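Local coordinates for protein SusD homolog (Bacteroides ovatus, PDB 4F53) that probably binds glycans, perhaps mucin O-glycans, at the outer membrane as a SusD-like lipoprotein with a TPR-like helical fold, at residues D91-F96 / N143-P148; D99-K104 / S137-A142; A265-Y270 / Q433-N438; N272-P277 / V414-S419. One frame throughout, in Å; residues are numbered along the deposited sequence.

Contact 1 (D91-F96 / N143-P148)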
loop_
_atom_site.group_PDB
_atom_site.type_symbol
_atom_site.label_atom_id
_atom_site.label_comp_id
_atom_site.label_asym_id
_atom_site.label_seq_id
_atom_site.Cartn_x
_atom_site.Cartn_y
_atom_site.Cartn_z
ATOM N N ASP A 91 3.000 7.784 -15.511
ATOM C CA ASP A 91 2.183 6.685 -16.008
ATOM C C ASP A 91 0.799 6.646 -15.376
ATOM O O ASP A 91 -0.133 6.255 -16.064
ATOM C CB ASP A 91 2.903 5.338 -15.877
ATOM C CG ASP A 91 4.030 5.116 -16.878
ATOM O OD1 ASP A 91 4.625 6.124 -17.353
ATOM O OD2 ASP A 91 4.320 3.944 -17.186
ATOM N N PHE A 92 0.616 7.114 -14.134
ATOM C CA PHE A 92 -0.737 7.185 -13.568
ATOM C C PHE A 92 -1.590 8.219 -14.304
ATOM O O PHE A 92 -2.750 7.934 -14.590
ATOM C CB PHE A 92 -0.731 7.490 -12.075
ATOM C CG PHE A 92 -0.549 6.265 -11.215
ATOM C CD1 PHE A 92 -1.555 5.304 -11.116
ATOM C CD2 PHE A 92 0.615 6.078 -10.486
ATOM C CE1 PHE A 92 -1.389 4.176 -10.313
ATOM C CE2 PHE A 92 0.770 4.961 -9.669
ATOM C CZ PHE A 92 -0.226 4.015 -9.598
ATOM N N TYR A 93 -1.001 9.377 -14.666
ATOM C CA TYR A 93 -1.707 10.445 -15.390
ATOM C C TYR A 93 -2.051 10.017 -16.825
ATOM O O TYR A 93 -3.185 10.232 -17.239
ATOM C CB TYR A 93 -0.903 11.764 -15.380
ATOM C CG TYR A 93 -0.975 12.470 -14.039
ATOM C CD1 TYR A 93 -0.189 12.054 -12.963
ATOM C CD2 TYR A 93 -1.863 13.525 -13.832
ATOM C CE1 TYR A 93 -0.268 12.685 -11.725
ATOM C CE2 TYR A 93 -1.947 14.163 -12.596
ATOM C CZ TYR A 93 -1.140 13.748 -11.552
ATOM O OH TYR A 93 -1.240 14.359 -10.335
ATOM N N SER A 94 -1.102 9.376 -17.555
ATOM C CA SER A 94 -1.271 8.882 -18.940
ATOM C C SER A 94 -2.333 7.798 -19.040
ATOM O O SER A 94 -3.070 7.715 -20.029
ATOM C CB SER A 94 0.037 8.288 -19.465
ATOM O OG SER A 94 1.116 9.198 -19.360
ATOM N N LYS A 95 -2.368 6.929 -18.028
ATOM C CA LYS A 95 -3.283 5.796 -18.035
ATOM C C LYS A 95 -4.660 6.149 -17.487
ATOM O O LYS A 95 -5.635 5.539 -17.927
ATOM C CB LYS A 95 -2.697 4.618 -17.247
ATOM C CG LYS A 95 -1.468 4.020 -17.917
ATOM C CD LYS A 95 -0.837 2.994 -16.999
ATOM C CE LYS A 95 0.529 2.578 -17.476
ATOM N NZ LYS A 95 0.434 1.662 -18.630
ATOM N N PHE A 96 -4.755 7.098 -16.533
ATOM C CA PHE A 96 -6.039 7.427 -15.919
ATOM C C PHE A 96 -6.846 8.518 -16.650
ATOM O O PHE A 96 -8.029 8.297 -16.967
ATOM C CB PHE A 96 -5.871 7.838 -14.420
ATOM C CG PHE A 96 -7.187 7.897 -13.678
ATOM C CD1 PHE A 96 -7.958 9.065 -13.675
ATOM C CD2 PHE A 96 -7.688 6.770 -13.029
ATOM C CE1 PHE A 96 -9.210 9.092 -13.052
ATOM C CE2 PHE A 96 -8.931 6.800 -12.392
ATOM C CZ PHE A 96 -9.702 7.948 -12.438
ATOM N N ASN A 143 -3.115 17.706 -21.570
ATOM C CA ASN A 143 -1.969 17.021 -20.952
ATOM C C ASN A 143 -2.075 17.229 -19.444
ATOM O O ASN A 143 -1.513 18.190 -18.899
ATOM C CB ASN A 143 -0.640 17.555 -21.531
ATOM C CG ASN A 143 0.630 16.896 -21.034
ATOM O OD1 ASN A 143 0.626 16.014 -20.175
ATOM N ND2 ASN A 143 1.764 17.318 -21.574
ATOM N N ALA A 144 -2.857 16.344 -18.788
ATOM C CA ALA A 144 -3.205 16.356 -17.365
ATOM C C ALA A 144 -2.054 16.736 -16.418
ATOM O O ALA A 144 -2.241 17.633 -15.613
ATOM C CB ALA A 144 -3.768 15.007 -16.962
ATOM N N ILE A 145 -0.881 16.084 -16.528
ATOM C CA ILE A 145 0.295 16.293 -15.662
ATOM C C ILE A 145 0.971 17.689 -15.875
ATOM O O ILE A 145 1.658 18.180 -14.967
ATOM C CB ILE A 145 1.315 15.128 -15.843
ATOM C CG1 ILE A 145 2.143 14.891 -14.557
ATOM C CG2 ILE A 145 2.187 15.269 -17.109
ATOM C CD1 ILE A 145 2.716 13.534 -14.457
ATOM N N LYS A 146 0.779 18.296 -17.075
ATOM C CA LYS A 146 1.343 19.591 -17.442
ATOM C C LYS A 146 0.364 20.673 -16.983
ATOM O O LYS A 146 -0.311 21.334 -17.790
ATOM C CB LYS A 146 1.650 19.659 -18.956
ATOM C CG LYS A 146 2.597 20.795 -19.351
ATOM C CD LYS A 146 2.663 20.944 -20.852
ATOM C CE LYS A 146 3.809 21.804 -21.323
ATOM N NZ LYS A 146 4.192 21.470 -22.723
ATOM N N SER A 147 0.274 20.813 -15.653
ATOM C CA SER A 147 -0.650 21.715 -14.978
ATOM C C SER A 147 -0.080 22.211 -13.630
ATOM O O SER A 147 0.838 21.571 -13.094
ATOM C CB SER A 147 -1.965 20.966 -14.715
ATOM O OG SER A 147 -2.474 20.315 -15.869
ATOM N N PRO A 148 -0.651 23.298 -13.026
ATOM C CA PRO A 148 -0.222 23.693 -11.661
ATOM C C PRO A 148 -0.529 22.590 -10.626
ATOM O O PRO A 148 -1.502 21.836 -10.775
ATOM C CB PRO A 148 -1.040 24.961 -11.381
ATOM C CG PRO A 148 -1.481 25.443 -12.754
ATOM C CD PRO A 148 -1.708 24.203 -13.537
#
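A type I beta turn from N143 to K146, in the loop between helices 110-131 and 152-173, lies against Y93 of helix 82-106. The contact is buried and wholly apolar. I145 covers one face of the Y93 ring. Its CG1 sits 4.1 Å from the ring centroid, 15° off the ring normal, which makes a CH-pi contact. I145 CD1 is closest to the rim, 3.6 Å from Y93 CD1. The two side chains cross at about a right angle. I145 CG1 is anti to the backbone N (chi1 -151°), and this turns the CG1-CD1 arm across the ring. A144 meets the ring in its plane: its CB lies 4.0 Å from Y93 CD2. The tyrosine is thus touched over a face and at an edge by two successive residues of one turn. Its hydroxyl points past the turn and hydrogen-bonds to P135 O, in the same connecting loop. S147 OG donates to A144 O at 2.7 Å, and it comes from above the carbonyl plane, 44° out of it. The backbone bond from K146 N to N143 O, 2.9 Å, closes the turn. I145 also touches F89 and N90, one turn back on the helix. This is a helix-to-loop contact within the TPR-like helical fold of SusD homologs: the loop that links two later helices folds back over an earlier one.

Contact 2 (D99-K104 / S137-A142). With ACT (acetate ion), chain C.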
loop_
_atom_site.group_PDB
_atom_site.type_symbol
_atom_site.label_atom_id
_atom_site.label_comp_id
_atom_site.label_asym_id
_atom_site.label_seq_id
_atom_site.Cartn_x
_atom_site.Cartn_y
_atom_site.Cartn_z
ATOM N N ASP A 99 -9.098 8.453 -20.272
ATOM C CA ASP A 99 -10.351 7.701 -20.111
ATOM C C ASP A 99 -11.336 8.420 -19.189
ATOM O O ASP A 99 -12.543 8.410 -19.453
ATOM C CB ASP A 99 -10.086 6.286 -19.596
ATOM C CG ASP A 99 -9.571 5.312 -20.649
ATOM O OD1 ASP A 99 -9.398 5.728 -21.819
ATOM O OD2 ASP A 99 -9.363 4.128 -20.312
ATOM N N TYR A 100 -10.822 9.042 -18.112
ATOM C CA TYR A 100 -11.626 9.790 -17.150
ATOM C C TYR A 100 -12.349 10.956 -17.856
ATOM O O TYR A 100 -13.571 11.096 -17.723
ATOM C CB TYR A 100 -10.744 10.280 -15.990
ATOM C CG TYR A 100 -11.397 11.279 -15.069
ATOM C CD1 TYR A 100 -12.238 10.864 -14.040
ATOM C CD2 TYR A 100 -11.168 12.645 -15.216
ATOM C CE1 TYR A 100 -12.833 11.783 -13.179
ATOM C CE2 TYR A 100 -11.764 13.575 -14.369
ATOM C CZ TYR A 100 -12.600 13.142 -13.355
ATOM O OH TYR A 100 -13.173 14.073 -12.523
ATOM N N PHE A 101 -11.611 11.758 -18.627
ATOM C CA PHE A 101 -12.207 12.890 -19.352
ATOM C C PHE A 101 -13.186 12.401 -20.423
ATOM O O PHE A 101 -14.233 13.016 -20.616
ATOM C CB PHE A 101 -11.112 13.775 -19.978
ATOM C CG PHE A 101 -10.261 14.506 -18.962
ATOM C CD1 PHE A 101 -10.847 15.321 -17.996
ATOM C CD2 PHE A 101 -8.871 14.446 -19.023
ATOM C CE1 PHE A 101 -10.061 16.007 -17.067
ATOM C CE2 PHE A 101 -8.087 15.138 -18.091
ATOM C CZ PHE A 101 -8.686 15.903 -17.116
ATOM N N ASN A 102 -12.873 11.266 -21.070
ATOM C CA ASN A 102 -13.717 10.684 -22.100
ATOM C C ASN A 102 -15.052 10.210 -21.505
ATOM O O ASN A 102 -16.095 10.552 -22.069
ATOM C CB ASN A 102 -12.987 9.561 -22.826
ATOM C CG ASN A 102 -13.639 9.114 -24.106
ATOM O OD1 ASN A 102 -14.565 9.746 -24.637
ATOM N ND2 ASN A 102 -13.178 7.995 -24.622
ATOM N N LEU A 103 -15.019 9.471 -20.369
ATOM C CA LEU A 103 -16.209 8.975 -19.656
ATOM C C LEU A 103 -17.149 10.126 -19.277
ATOM O O LEU A 103 -18.364 9.967 -19.382
ATOM C CB LEU A 103 -15.812 8.181 -18.388
ATOM C CG LEU A 103 -16.936 7.425 -17.648
ATOM C CD1 LEU A 103 -16.421 6.157 -17.035
ATOM C CD2 LEU A 103 -17.569 8.282 -16.558
ATOM N N LYS A 104 -16.589 11.275 -18.827
ATOM C CA LYS A 104 -17.355 12.460 -18.445
ATOM C C LYS A 104 -18.061 13.071 -19.682
ATOM O O LYS A 104 -19.142 13.636 -19.528
ATOM C CB LYS A 104 -16.463 13.499 -17.749
ATOM C CG LYS A 104 -16.076 13.140 -16.307
ATOM C CD LYS A 104 -14.977 14.071 -15.835
ATOM C CE LYS A 104 -15.424 15.026 -14.766
ATOM N NZ LYS A 104 -14.414 16.097 -14.528
ATOM N N SER A 137 -6.768 19.482 -8.901
ATOM C CA SER A 137 -7.923 20.323 -9.243
ATOM C C SER A 137 -7.740 21.104 -10.552
ATOM O O SER A 137 -8.744 21.476 -11.156
ATOM C CB SER A 137 -8.253 21.299 -8.116
ATOM O OG SER A 137 -7.254 22.288 -7.941
ATOM N N LYS A 138 -6.495 21.332 -11.005
ATOM C CA LYS A 138 -6.294 22.128 -12.227
ATOM C C LYS A 138 -5.813 21.301 -13.446
ATOM O O LYS A 138 -5.266 21.887 -14.380
ATOM C CB LYS A 138 -5.313 23.280 -11.953
ATOM C CG LYS A 138 -5.823 24.269 -10.924
ATOM C CD LYS A 138 -4.688 25.084 -10.377
ATOM C CE LYS A 138 -5.168 26.065 -9.343
ATOM N NZ LYS A 138 -4.026 26.729 -8.662
ATOM N N VAL A 139 -6.053 19.968 -13.464
ATOM C CA VAL A 139 -5.622 19.111 -14.575
ATOM C C VAL A 139 -6.407 19.464 -15.860
ATOM O O VAL A 139 -7.644 19.577 -15.843
ATOM C CB VAL A 139 -5.655 17.583 -14.289
ATOM C CG1 VAL A 139 -4.675 17.199 -13.189
ATOM C CG2 VAL A 139 -7.062 17.098 -13.964
ATOM N N GLY A 140 -5.649 19.689 -16.935
ATOM C CA GLY A 140 -6.185 19.991 -18.253
ATOM C C GLY A 140 -6.531 18.718 -18.994
ATOM O O GLY A 140 -5.922 17.670 -18.752
ATOM N N ALA A 141 -7.508 18.792 -19.914
ATOM C CA ALA A 141 -7.920 17.632 -20.705
ATOM C C ALA A 141 -6.870 17.280 -21.768
ATOM O O ALA A 141 -6.804 16.123 -22.186
ATOM C CB ALA A 141 -9.268 17.890 -21.357
ATOM N N ALA A 142 -6.021 18.261 -22.155
ATOM C CA ALA A 142 -4.972 18.105 -23.167
ATOM C C ALA A 142 -3.787 17.260 -22.655
ATOM O O ALA A 142 -3.484 16.227 -23.255
ATOM C CB ALA A 142 -4.485 19.473 -23.631
HETATM C C ACT C . -11.812 18.099 -12.648
HETATM O O ACT C . -11.418 17.970 -13.831
HETATM O OXT ACT C . -12.997 17.816 -12.242
HETATM C CH3 ACT C . -10.780 18.643 -11.615
#
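The F101 ring is covered on both faces. A141 CA lies over one face, 3.9 Å from the ring centroid and 24° off the normal, in a CH-pi contact. Over the opposite face, offset toward the rim, lies CD2 of its helix neighbour Y100. At the edge, V139 CG2 comes to 3.7 Å from F101 CZ. G140 O approaches the ring obliquely, 3.4 Å from F101 CE2. F101 CG is anti to its carbonyl carbon (chi1 -67°), which sends the ring outward from the helix to the loop. The Y100 ring carries K104 CD over one face and F101 CE1 at its edge. An acetate ion, probably from the crystallisation liquor, puts its O at the edge of both rings, near their planes. The contact lays the loop after helix 110-131 against helix 82-106, at the surface of the TPR-like helical domain. V139 reaches back along the same helix, to Y93 and Y97, and also touches R120 of helix 110-131. Beyond CD, the bend at chi3 (111°) redirects K104 CE and NZ. K104 NZ donates to Y100 OH at 3.1 Å and, weakly, to acetate OXT at 3.2 Å. Y100 OH is also hydrogen-bonded to E117 OE1, on helix 110-131.

Contact 3 (A265-Y270 / Q433-N438); sequences ADLTCY and QKWIAN
W435 of helix 423-438 pushes the far rim of its indole between L267 and Y270 of helix 265-273. CG is anti to the backbone N (chi1 178°), and this extends the ring system across the gap between the helices. L267 covers one face of the six-membered ring. Its CD1 lies 4.0 Å from the ring centroid, a CH-pi contact, and 3.6 Å from W435 CZ3. The two torsions of L267 act together here: CG is anti to the backbone N, and the turn at chi2 then brings CD1 over the face. L267 CA and CB sit beside W435 CH2. On Y270, CD2 touches W435 CZ3 at 3.6 Å. The two rings are oblique, with planes at 67° and centroids 5.4 Å apart. D266 C meets the indole in its plane, 4.0 Å from W435 CH2. This is helix-helix packing inside the TPR-like fold, with the segment axes 11.3 Å apart and their directions at 115°. The contact is buried, so its polar ends need partners. W435 NE1 hydrogen-bonds to S59 O, and Y270 OH to K456 O. Replacing Y270 by an alanine is likely to take away the ring beside W435 CZ3 and leave K456 O without its hydroxyl partner. D266 points its carboxylate away from the indole, to a salt bridge with R307 and a hydrogen bond from M458 N.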
loop_
_atom_site.group_PDB
_atom_site.type_symbol
_atom_site.label_atom_id
_atom_site.label_comp_id
_atom_site.label_asym_id
_atom_site.label_seq_id
_atom_site.Cartn_x
_atom_site.Cartn_y
_atom_site.Cartn_z
ATOM N N ALA A 265 12.551 -10.549 4.522
ATOM C CA ALA A 265 13.030 -11.142 5.763
ATOM C C ALA A 265 12.190 -10.600 6.965
ATOM O O ALA A 265 11.929 -11.341 7.910
ATOM C CB ALA A 265 14.505 -10.822 5.940
ATOM N N ASP A 266 11.724 -9.328 6.887
ATOM C CA ASP A 266 10.900 -8.688 7.915
ATOM C C ASP A 266 9.568 -9.430 8.141
ATOM O O ASP A 266 9.202 -9.698 9.277
ATOM C CB ASP A 266 10.609 -7.209 7.542
ATOM C CG ASP A 266 11.836 -6.453 7.066
ATOM O OD1 ASP A 266 12.285 -6.705 5.924
ATOM O OD2 ASP A 266 12.373 -5.665 7.845
ATOM N N LEU A 267 8.862 -9.759 7.060
ATOM C CA LEU A 267 7.575 -10.430 7.111
ATOM C C LEU A 267 7.700 -11.832 7.725
ATOM O O LEU A 267 6.881 -12.173 8.569
ATOM C CB LEU A 267 6.959 -10.470 5.698
ATOM C CG LEU A 267 5.459 -10.731 5.537
ATOM C CD1 LEU A 267 4.594 -9.745 6.326
ATOM C CD2 LEU A 267 5.075 -10.664 4.093
ATOM N N THR A 268 8.743 -12.617 7.374
ATOM C CA THR A 268 8.913 -13.929 7.986
ATOM C C THR A 268 9.405 -13.785 9.456
ATOM O O THR A 268 9.047 -14.623 10.277
ATOM C CB THR A 268 9.785 -14.879 7.132
ATOM O OG1 THR A 268 11.083 -14.324 6.961
ATOM C CG2 THR A 268 9.146 -15.192 5.753
ATOM N N CYS A 269 10.146 -12.720 9.808
ATOM C CA CYS A 269 10.584 -12.500 11.196
ATOM C C CYS A 269 9.379 -12.340 12.149
ATOM O O CYS A 269 9.335 -12.998 13.183
ATOM C CB CYS A 269 11.519 -11.303 11.292
ATOM S SG CYS A 269 13.216 -11.676 10.809
ATOM N N TYR A 270 8.412 -11.483 11.786
ATOM C CA TYR A 270 7.213 -11.265 12.595
ATOM C C TYR A 270 6.314 -12.491 12.617
ATOM O O TYR A 270 5.860 -12.896 13.672
ATOM C CB TYR A 270 6.391 -10.072 12.060
ATOM C CG TYR A 270 6.931 -8.717 12.471
ATOM C CD1 TYR A 270 6.623 -8.170 13.711
ATOM C CD2 TYR A 270 7.704 -7.955 11.594
ATOM C CE1 TYR A 270 7.104 -6.918 14.092
ATOM C CE2 TYR A 270 8.184 -6.694 11.960
ATOM C CZ TYR A 270 7.883 -6.186 13.214
ATOM O OH TYR A 270 8.304 -4.948 13.588
ATOM N N GLN A 433 -0.287 -5.552 13.330
ATOM C CA GLN A 433 -1.286 -6.536 12.945
ATOM C C GLN A 433 -1.993 -6.099 11.664
ATOM O O GLN A 433 -2.244 -6.944 10.838
ATOM C CB GLN A 433 -2.258 -6.843 14.087
ATOM C CG GLN A 433 -1.603 -7.768 15.127
ATOM C CD GLN A 433 -1.208 -9.130 14.606
ATOM O OE1 GLN A 433 -1.905 -9.762 13.785
ATOM N NE2 GLN A 433 -0.119 -9.646 15.135
ATOM N N LYS A 434 -2.224 -4.793 11.451
ATOM C CA LYS A 434 -2.774 -4.282 10.182
ATOM C C LYS A 434 -1.800 -4.578 9.023
ATOM O O LYS A 434 -2.220 -4.947 7.938
ATOM C CB LYS A 434 -3.053 -2.769 10.277
ATOM C CG LYS A 434 -3.771 -2.216 9.038
ATOM C CD LYS A 434 -4.378 -0.843 9.275
ATOM C CE LYS A 434 -3.481 0.290 8.900
ATOM N NZ LYS A 434 -4.141 1.562 9.223
ATOM N N TRP A 435 -0.505 -4.409 9.270
ATOM C CA TRP A 435 0.573 -4.640 8.304
ATOM C C TRP A 435 0.606 -6.129 7.856
ATOM O O TRP A 435 0.650 -6.375 6.652
ATOM C CB TRP A 435 1.902 -4.185 8.899
ATOM C CG TRP A 435 3.102 -4.399 8.026
ATOM C CD1 TRP A 435 3.529 -3.599 7.006
ATOM C CD2 TRP A 435 4.093 -5.429 8.176
ATOM N NE1 TRP A 435 4.728 -4.067 6.505
ATOM C CE2 TRP A 435 5.112 -5.174 7.226
ATOM C CE3 TRP A 435 4.239 -6.526 9.055
ATOM C CZ2 TRP A 435 6.268 -5.976 7.126
ATOM C CZ3 TRP A 435 5.371 -7.326 8.939
ATOM C CH2 TRP A 435 6.383 -7.030 8.003
ATOM N N ILE A 436 0.542 -7.092 8.797
ATOM C CA ILE A 436 0.468 -8.519 8.451
ATOM C C ILE A 436 -0.791 -8.770 7.612
ATOM O O ILE A 436 -0.696 -9.345 6.525
ATOM C CB ILE A 436 0.495 -9.461 9.700
ATOM C CG1 ILE A 436 1.838 -9.351 10.474
ATOM C CG2 ILE A 436 0.228 -10.919 9.284
ATOM C CD1 ILE A 436 1.816 -9.907 11.894
ATOM N N ALA A 437 -1.951 -8.286 8.080
ATOM C CA ALA A 437 -3.221 -8.495 7.395
ATOM C C ALA A 437 -3.299 -7.832 5.998
ATOM O O ALA A 437 -4.011 -8.347 5.143
ATOM C CB ALA A 437 -4.370 -7.996 8.258
ATOM N N ASN A 438 -2.608 -6.708 5.779
ATOM C CA ASN A 438 -2.716 -5.955 4.528
ATOM C C ASN A 438 -1.790 -6.430 3.441
ATOM O O ASN A 438 -1.876 -5.924 2.322
ATOM C CB ASN A 438 -2.545 -4.448 4.733
ATOM C CG ASN A 438 -3.794 -3.682 4.406
ATOM O OD1 ASN A 438 -4.757 -4.236 3.883
ATOM N ND2 ASN A 438 -3.818 -2.391 4.718
#

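Contact 4 (N272-P277 / V414-S419)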
loop_
_atom_site.group_PDB
_atom_site.type_symbol
_atom_site.label_atom_id
_atom_site.label_comp_id
_atom_site.label_asym_id
_atom_site.label_seq_id
_atom_site.Cartn_x
_atom_site.Cartn_y
_atom_site.Cartn_z
ATOM N N ASN A 272 6.960 -15.707 11.859
ATOM C CA ASN A 272 7.565 -16.874 12.534
ATOM C C ASN A 272 7.475 -16.694 14.046
ATOM O O ASN A 272 7.054 -17.613 14.721
ATOM C CB ASN A 272 9.034 -17.104 12.104
ATOM C CG ASN A 272 9.138 -17.755 10.751
ATOM O OD1 ASN A 272 8.207 -18.379 10.270
ATOM N ND2 ASN A 272 10.275 -17.672 10.120
ATOM N N ALA A 273 7.790 -15.479 14.575
ATOM C CA ALA A 273 7.725 -15.193 16.019
ATOM C C ALA A 273 6.320 -15.421 16.566
ATOM O O ALA A 273 6.170 -15.872 17.699
ATOM C CB ALA A 273 8.146 -13.768 16.285
ATOM N N TYR A 274 5.288 -15.102 15.756
ATOM C CA TYR A 274 3.899 -15.258 16.186
ATOM C C TYR A 274 3.310 -16.623 15.812
ATOM O O TYR A 274 2.118 -16.829 16.062
ATOM C CB TYR A 274 3.029 -14.130 15.594
ATOM C CG TYR A 274 3.519 -12.730 15.907
ATOM C CD1 TYR A 274 4.239 -12.463 17.074
ATOM C CD2 TYR A 274 3.209 -11.663 15.077
ATOM C CE1 TYR A 274 4.726 -11.187 17.343
ATOM C CE2 TYR A 274 3.641 -10.373 15.366
ATOM C CZ TYR A 274 4.415 -10.139 16.492
ATOM O OH TYR A 274 4.820 -8.852 16.778
ATOM N N ASN A 275 4.112 -17.543 15.190
ATOM C CA ASN A 275 3.657 -18.869 14.693
ATOM C C ASN A 275 2.371 -18.664 13.904
ATOM O O ASN A 275 1.368 -19.319 14.138
ATOM C CB ASN A 275 3.461 -19.885 15.842
ATOM C CG ASN A 275 4.751 -20.213 16.557
ATOM O OD1 ASN A 275 5.693 -20.756 15.963
ATOM N ND2 ASN A 275 4.845 -19.850 17.838
ATOM N N ASP A 276 2.382 -17.632 13.053
ATOM C CA ASP A 276 1.227 -17.197 12.298
ATOM C C ASP A 276 0.754 -18.246 11.279
ATOM O O ASP A 276 1.511 -18.621 10.372
ATOM C CB ASP A 276 1.545 -15.867 11.623
ATOM C CG ASP A 276 0.343 -15.004 11.334
ATOM O OD1 ASP A 276 -0.637 -15.524 10.768
ATOM O OD2 ASP A 276 0.397 -13.801 11.633
ATOM N N PRO A 277 -0.520 -18.700 11.398
ATOM C CA PRO A 277 -1.063 -19.645 10.392
ATOM C C PRO A 277 -1.326 -18.995 9.024
ATOM O O PRO A 277 -1.622 -19.710 8.077
ATOM C CB PRO A 277 -2.367 -20.160 11.025
ATOM C CG PRO A 277 -2.760 -19.143 11.980
ATOM C CD PRO A 277 -1.519 -18.387 12.443
ATOM N N VAL A 414 6.993 -5.852 20.306
ATOM C CA VAL A 414 5.582 -5.994 19.949
ATOM C C VAL A 414 5.231 -7.487 19.779
ATOM O O VAL A 414 5.970 -8.259 19.158
ATOM C CB VAL A 414 5.169 -5.137 18.696
ATOM C CG1 VAL A 414 5.734 -5.697 17.387
ATOM C CG2 VAL A 414 3.653 -4.975 18.598
ATOM N N THR A 415 4.112 -7.876 20.370
ATOM C CA THR A 415 3.584 -9.215 20.247
ATOM C C THR A 415 2.075 -9.096 19.972
ATOM O O THR A 415 1.575 -7.984 19.755
ATOM C CB THR A 415 3.997 -10.131 21.406
ATOM O OG1 THR A 415 3.597 -11.462 21.029
ATOM C CG2 THR A 415 3.410 -9.701 22.769
ATOM N N VAL A 416 1.376 -10.245 19.890
ATOM C CA VAL A 416 -0.031 -10.307 19.515
ATOM C C VAL A 416 -0.978 -9.954 20.678
ATOM O O VAL A 416 -1.801 -9.048 20.512
ATOM C CB VAL A 416 -0.407 -11.676 18.892
ATOM C CG1 VAL A 416 -1.841 -11.656 18.361
ATOM C CG2 VAL A 416 0.579 -12.063 17.790
ATOM N N ALA A 417 -0.896 -10.703 21.811
ATOM C CA ALA A 417 -1.800 -10.543 22.966
ATOM C C ALA A 417 -1.950 -9.056 23.336
ATOM O O ALA A 417 -0.957 -8.385 23.629
ATOM C CB ALA A 417 -1.319 -11.369 24.148
ATOM N N TRP A 418 -3.184 -8.531 23.177
ATOM C CA TRP A 418 -3.538 -7.141 23.462
ATOM C C TRP A 418 -3.163 -6.779 24.908
ATOM O O TRP A 418 -3.672 -7.392 25.842
ATOM C CB TRP A 418 -5.040 -6.927 23.236
ATOM C CG TRP A 418 -5.463 -5.526 23.541
ATOM C CD1 TRP A 418 -5.989 -5.061 24.713
ATOM C CD2 TRP A 418 -5.311 -4.387 22.687
ATOM N NE1 TRP A 418 -6.232 -3.716 24.622
ATOM C CE2 TRP A 418 -5.801 -3.265 23.398
ATOM C CE3 TRP A 418 -4.798 -4.200 21.386
ATOM C CZ2 TRP A 418 -5.857 -1.989 22.831
ATOM C CZ3 TRP A 418 -4.812 -2.923 20.836
ATOM C CH2 TRP A 418 -5.352 -1.837 21.553
ATOM N N SER A 419 -2.295 -5.788 25.097
ATOM C CA SER A 419 -1.898 -5.446 26.459
ATOM C C SER A 419 -2.643 -4.216 26.998
ATOM O O SER A 419 -2.761 -4.055 28.218
ATOM C CB SER A 419 -0.391 -5.220 26.539
ATOM O OG SER A 419 -0.003 -4.254 25.586
#
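Y274 and V416 have the most surface buried here, and the tyrosine ring is the centre of the contact. V416 CG2 lies over one face of that ring, 3.8 Å from its centroid and 21° off the normal, in a CH-pi contact. The methyl is nearest Y274 CG, at 3.6 Å. V416 CG1 is anti to the backbone N (chi1 -173°), which leaves CG2 as the branch that meets the ring. V414 takes the hydroxyl end. Y274 OH donates to V414 O at 2.7 Å. The donor stands well above the carbonyl plane, 65° out of it. V414 O itself lies at the ring edge, in the plane of the ring. V414 CG1 adds a close touch to the same Y274 OH, at 3.3 Å. T415 passes obliquely by the ring, its CA 3.7 Å from Y274 CE1. Y274 follows helix 265-273, and N275 after it has positive phi in a Schellman motif that ends the helix. The contact thus joins a helix C-terminus to the loop before helix 423-438 in this TPR-like fold. A phenylalanine in place of Y274 would probably keep a ring face for V416 CG2 but leave V414 O without the hydroxyl that grips it. T415 OG1 hydrogen-bonds to G387 O. Further on, the D276 side chain caps a backbone N in the turn leading to the next helix and forms a salt bridge with R278. Q433 of helix 423-438 touches both Y274 and V416.

How the contacts relate
The contacts form two pairs on opposite sides of the chain's centre. Contacts 1 and 2 share helix 82-106 and one connecting loop; their centres are 9 Å apart. Contacts 3 and 4 share helix 265-273, their centres 10 Å apart, with Y270 touching V414 and I436 touching D276. Contact 3 is nearest the middle of the chain. It joins two helices and is buried, as are contacts 1 and 4, where a helix or its end meets a loop. Contact 2 is at the surface, and an acetate sits beside it. All four put an aliphatic carbon over an aromatic face. Only contact 4 adds a hydrogen bond between its own segments.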